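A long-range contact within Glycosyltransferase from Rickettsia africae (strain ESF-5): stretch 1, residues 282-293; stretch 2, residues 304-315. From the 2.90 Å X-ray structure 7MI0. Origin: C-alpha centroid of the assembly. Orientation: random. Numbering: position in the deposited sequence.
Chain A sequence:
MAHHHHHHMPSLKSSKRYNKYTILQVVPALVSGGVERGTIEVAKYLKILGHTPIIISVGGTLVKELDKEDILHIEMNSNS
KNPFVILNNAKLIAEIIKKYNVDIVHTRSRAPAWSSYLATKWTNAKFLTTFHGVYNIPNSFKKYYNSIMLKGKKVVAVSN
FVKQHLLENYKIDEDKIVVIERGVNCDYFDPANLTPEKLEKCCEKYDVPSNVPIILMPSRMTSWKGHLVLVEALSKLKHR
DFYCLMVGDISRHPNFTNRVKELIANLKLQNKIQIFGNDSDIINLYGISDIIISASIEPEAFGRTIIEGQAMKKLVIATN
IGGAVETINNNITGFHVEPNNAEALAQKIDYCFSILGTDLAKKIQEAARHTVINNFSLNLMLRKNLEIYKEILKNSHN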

# COMPACT_ATOMS: atom_id res chain seq x y z
N ILE A 282 7.66 -8.08 10.41
CA ILE A 282 6.72 -7.16 11.04
C ILE A 282 5.58 -7.90 11.72
O ILE A 282 4.87 -7.32 12.55
N ILE A 283 5.41 -9.19 11.42
CA ILE A 283 4.29 -9.94 11.98
C ILE A 283 4.44 -10.09 13.49
O ILE A 283 3.50 -9.86 14.25
N ASN A 284 5.64 -10.46 13.95
CA ASN A 284 5.87 -10.56 15.39
C ASN A 284 5.77 -9.22 16.09
O ASN A 284 5.46 -9.17 17.28
N LEU A 285 6.01 -8.12 15.37
CA LEU A 285 5.86 -6.80 15.97
C LEU A 285 4.40 -6.43 16.13
O LEU A 285 4.03 -5.76 17.10
N TYR A 286 3.55 -6.83 15.18
CA TYR A 286 2.12 -6.66 15.37
C TYR A 286 1.63 -7.51 16.55
O TYR A 286 0.89 -7.03 17.41
N GLY A 287 2.07 -8.77 16.61
CA GLY A 287 1.59 -9.67 17.63
C GLY A 287 1.87 -9.19 19.04
O GLY A 287 1.08 -9.46 19.96
N ILE A 288 2.99 -8.49 19.25
CA ILE A 288 3.32 -7.99 20.58
C ILE A 288 2.62 -6.69 20.90
O ILE A 288 2.66 -6.24 22.06
N SER A 289 1.96 -6.08 19.93
CA SER A 289 1.32 -4.79 20.12
C SER A 289 -0.17 -4.97 20.40
O SER A 289 -0.77 -5.99 20.07
N ASP A 290 -0.75 -3.95 21.02
CA ASP A 290 -2.18 -3.91 21.27
C ASP A 290 -2.90 -2.83 20.48
O ASP A 290 -4.08 -2.99 20.16
N ILE A 291 -2.22 -1.73 20.14
CA ILE A 291 -2.81 -0.62 19.40
C ILE A 291 -1.87 -0.23 18.27
O ILE A 291 -0.68 -0.02 18.49
N ILE A 292 -2.42 -0.11 17.05
CA ILE A 292 -1.66 0.28 15.86
C ILE A 292 -2.08 1.69 15.46
O ILE A 292 -3.27 2.03 15.53
N ILE A 293 -1.12 2.49 15.01
CA ILE A 293 -1.34 3.91 14.75
C ILE A 293 -0.95 4.25 13.32
O ILE A 293 0.18 3.98 12.90
N ARG A 304 -1.87 0.91 4.21
CA ARG A 304 -1.41 -0.47 4.25
C ARG A 304 -1.38 -1.01 5.67
O ARG A 304 -1.90 -2.10 5.95
N THR A 305 -0.77 -0.26 6.60
CA THR A 305 -0.64 -0.74 7.97
C THR A 305 -1.97 -0.80 8.70
O THR A 305 -2.08 -1.51 9.71
N ILE A 306 -2.99 -0.08 8.23
CA ILE A 306 -4.32 -0.23 8.81
C ILE A 306 -4.86 -1.62 8.51
O ILE A 306 -5.27 -2.36 9.42
N ILE A 307 -4.87 -2.00 7.23
CA ILE A 307 -5.34 -3.32 6.85
C ILE A 307 -4.49 -4.40 7.50
O ILE A 307 -5.00 -5.41 7.98
N GLU A 308 -3.17 -4.20 7.55
CA GLU A 308 -2.29 -5.18 8.18
C GLU A 308 -2.61 -5.32 9.66
O GLU A 308 -2.62 -6.43 10.20
N GLY A 309 -2.86 -4.19 10.34
CA GLY A 309 -3.21 -4.26 11.75
C GLY A 309 -4.56 -4.91 11.99
O GLY A 309 -4.73 -5.67 12.95
N GLN A 310 -5.53 -4.61 11.13
CA GLN A 310 -6.83 -5.26 11.25
C GLN A 310 -6.72 -6.76 11.05
O GLN A 310 -7.39 -7.55 11.72
N ALA A 311 -5.86 -7.19 10.11
CA ALA A 311 -5.66 -8.62 9.90
C ALA A 311 -5.11 -9.30 11.16
O ALA A 311 -5.40 -10.48 11.40
N MET A 312 -4.34 -8.58 11.97
CA MET A 312 -3.71 -9.15 13.14
C MET A 312 -4.57 -9.04 14.40
O MET A 312 -4.06 -9.28 15.50
N LYS A 313 -5.85 -8.68 14.25
CA LYS A 313 -6.81 -8.63 15.36
C LYS A 313 -6.40 -7.59 16.41
O LYS A 313 -6.45 -7.85 17.62
N LYS A 314 -6.02 -6.41 15.95
CA LYS A 314 -5.57 -5.33 16.82
C LYS A 314 -6.59 -4.19 16.85
O LYS A 314 -7.45 -4.07 15.98
N LEU A 315 -6.47 -3.35 17.88
CA LEU A 315 -7.20 -2.09 17.90
C LEU A 315 -6.45 -1.09 17.04
O LEU A 315 -5.27 -0.81 17.29

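The firmest polar links run from a side chain of one stretch to an oxygen of the other. Tyr 286, chi1 m, points toward the second helix, and its OH donates a hydrogen bond to OE1 of Glu 308 at 2.8 Å. Glu 308 (m, t) also points toward the contact; its other carboxylate oxygen, OE2, takes a salt bridge from NE of Arg 304 at 3.2 Å, one turn back, so the acid is held in place from both helices. Lys 314 (m, m, t, t) works in the reverse direction. Its extended outer chain carries NZ to the backbone of stretch 1, where it donates to O of Ser 289 at 2.9 Å and, weakly, to O of Gly 287 at 3.3 Å. A lysine here reads backbone carbonyls, not an acidic side chain.

Beside it the backbones pair as parallel strands: N of Ile 292 donates to O of Leu 315 at 2.9 Å, and N of Leu 315 to O of Asp 290 at 3.3 Å, the latter weak. Ile 291 (m, t) and Leu 315 (m, t) send their side chains to the same face of the sheet, with CG1 of Ile 291 4.3 Å from CB of Leu 315. Ile 292 (m, m) instead points toward the second stretch, its CG1 3.8 Å from CB of Lys 314, so the lysine's base is packed while its tip is bonded.

Outward, Met 312 (m, m, m) fills the space beside Tyr 286: its CG lies 3.7 Å from CB of Tyr 286, and its CE reaches 3.9 Å from CG1 of Ile 283 (t, t). CE1 of Tyr 286 stands 3.8 Å from CA of Gly 309. The bare glycine leaves room for Ile 292 instead: an ideal CB on Gly 309 would sit only 3.3 Å from CG1 of Ile 292, a tight approach.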

# COMPACT_ATOMS: atom_id res chain seq x y z
CB ILE A 282 6.21 -6.17 9.97
CG1 ILE A 282 5.48 -4.98 10.61
CG2 ILE A 282 5.32 -6.89 8.97
CD1 ILE A 282 6.38 -4.01 11.33
CB ILE A 283 4.14 -11.30 11.27
CG1 ILE A 283 3.05 -12.13 11.93
CG2 ILE A 283 5.46 -12.05 11.23
CD1 ILE A 283 2.89 -13.52 11.36
CB ASN A 284 7.24 -11.19 15.67
CG ASN A 284 7.33 -12.63 15.19
OD1 ASN A 284 8.10 -12.94 14.28
ND2 ASN A 284 6.53 -13.50 15.79
CB LEU A 285 6.61 -5.77 15.13
CG LEU A 285 7.91 -5.33 15.79
CD1 LEU A 285 8.82 -4.62 14.80
CD2 LEU A 285 7.61 -4.44 16.97
CB TYR A 286 1.36 -7.04 14.10
CG TYR A 286 1.33 -5.99 13.02
CD1 TYR A 286 0.55 -4.85 13.14
CD2 TYR A 286 2.07 -6.15 11.85
CE1 TYR A 286 0.51 -3.89 12.14
CE2 TYR A 286 2.04 -5.20 10.84
CZ TYR A 286 1.26 -4.07 10.99
OH TYR A 286 1.22 -3.13 10.00
CB ILE A 288 4.83 -7.77 20.79
CG1 ILE A 288 5.35 -6.64 19.89
CG2 ILE A 288 5.60 -9.06 20.55
CD1 ILE A 288 6.80 -6.28 20.13
CB SER A 289 1.51 -3.90 18.89
OG SER A 289 2.86 -3.96 18.44
CB ASP A 290 -2.45 -3.68 22.77
CG ASP A 290 -1.64 -4.62 23.66
OD1 ASP A 290 -1.74 -5.86 23.47
OD2 ASP A 290 -0.90 -4.13 24.54
CB ILE A 291 -3.07 0.59 20.32
CG1 ILE A 291 -4.05 0.22 21.44
CG2 ILE A 291 -3.60 1.77 19.52
CD1 ILE A 291 -4.03 1.19 22.59
CB ILE A 292 -1.88 -0.70 14.70
CG1 ILE A 292 -1.72 -2.14 15.17
CG2 ILE A 292 -0.88 -0.42 13.59
CD1 ILE A 292 -0.34 -2.46 15.68
CB ILE A 293 -0.55 4.81 15.73
CG1 ILE A 293 -0.94 4.52 17.18
CG2 ILE A 293 -0.78 6.28 15.39
CD1 ILE A 293 -2.36 4.91 17.54
CB ARG A 304 -0.02 -0.58 3.62
CG ARG A 304 0.44 -2.00 3.42
CD ARG A 304 1.93 -2.09 3.13
NE ARG A 304 2.72 -2.13 4.35
CZ ARG A 304 3.39 -1.09 4.84
NH1 ARG A 304 3.42 0.07 4.22
NH2 ARG A 304 4.06 -1.24 5.98
CB THR A 305 0.33 0.13 8.77
OG1 THR A 305 -0.17 1.48 8.84
CG2 THR A 305 1.70 0.12 8.12
CB ILE A 306 -5.27 0.86 8.29
CG1 ILE A 306 -4.80 2.23 8.76
CG2 ILE A 306 -6.69 0.57 8.74
CD1 ILE A 306 -4.30 2.22 10.18
CB ILE A 307 -5.36 -3.44 5.31
CG1 ILE A 307 -5.90 -2.16 4.68
CG2 ILE A 307 -6.26 -4.56 4.88
CD1 ILE A 307 -5.97 -2.22 3.17
CB GLU A 308 -0.83 -4.80 7.98
CG GLU A 308 -0.25 -5.21 6.65
CD GLU A 308 1.17 -4.74 6.45
OE1 GLU A 308 1.71 -4.05 7.35
OE2 GLU A 308 1.76 -5.05 5.40
CB GLN A 310 -7.81 -4.66 10.25
CG GLN A 310 -8.36 -3.32 10.64
CD GLN A 310 -9.27 -2.74 9.57
OE1 GLN A 310 -8.86 -2.58 8.42
NE2 GLN A 310 -10.50 -2.43 9.95
CB ALA A 311 -4.71 -8.85 8.73
CB MET A 312 -2.35 -8.49 13.37
CG MET A 312 -1.33 -8.79 12.28
SD MET A 312 -1.01 -10.55 12.03
CE MET A 312 -0.32 -11.00 13.61
CB LYS A 313 -7.00 -10.01 16.01
CG LYS A 313 -7.69 -11.06 15.14
CD LYS A 313 -7.80 -12.40 15.86
CE LYS A 313 -8.79 -13.34 15.17
NZ LYS A 313 -8.94 -14.66 15.85
CB LYS A 314 -4.21 -4.80 16.36
CG LYS A 314 -3.14 -5.87 16.32
CD LYS A 314 -2.99 -6.54 17.67
CE LYS A 314 -2.16 -7.81 17.57
NZ LYS A 314 -1.80 -8.38 18.89
CB LEU A 315 -7.37 -1.58 19.32
CG LEU A 315 -8.26 -2.41 20.24
CD1 LEU A 315 -8.45 -1.69 21.57
CD2 LEU A 315 -9.61 -2.71 19.58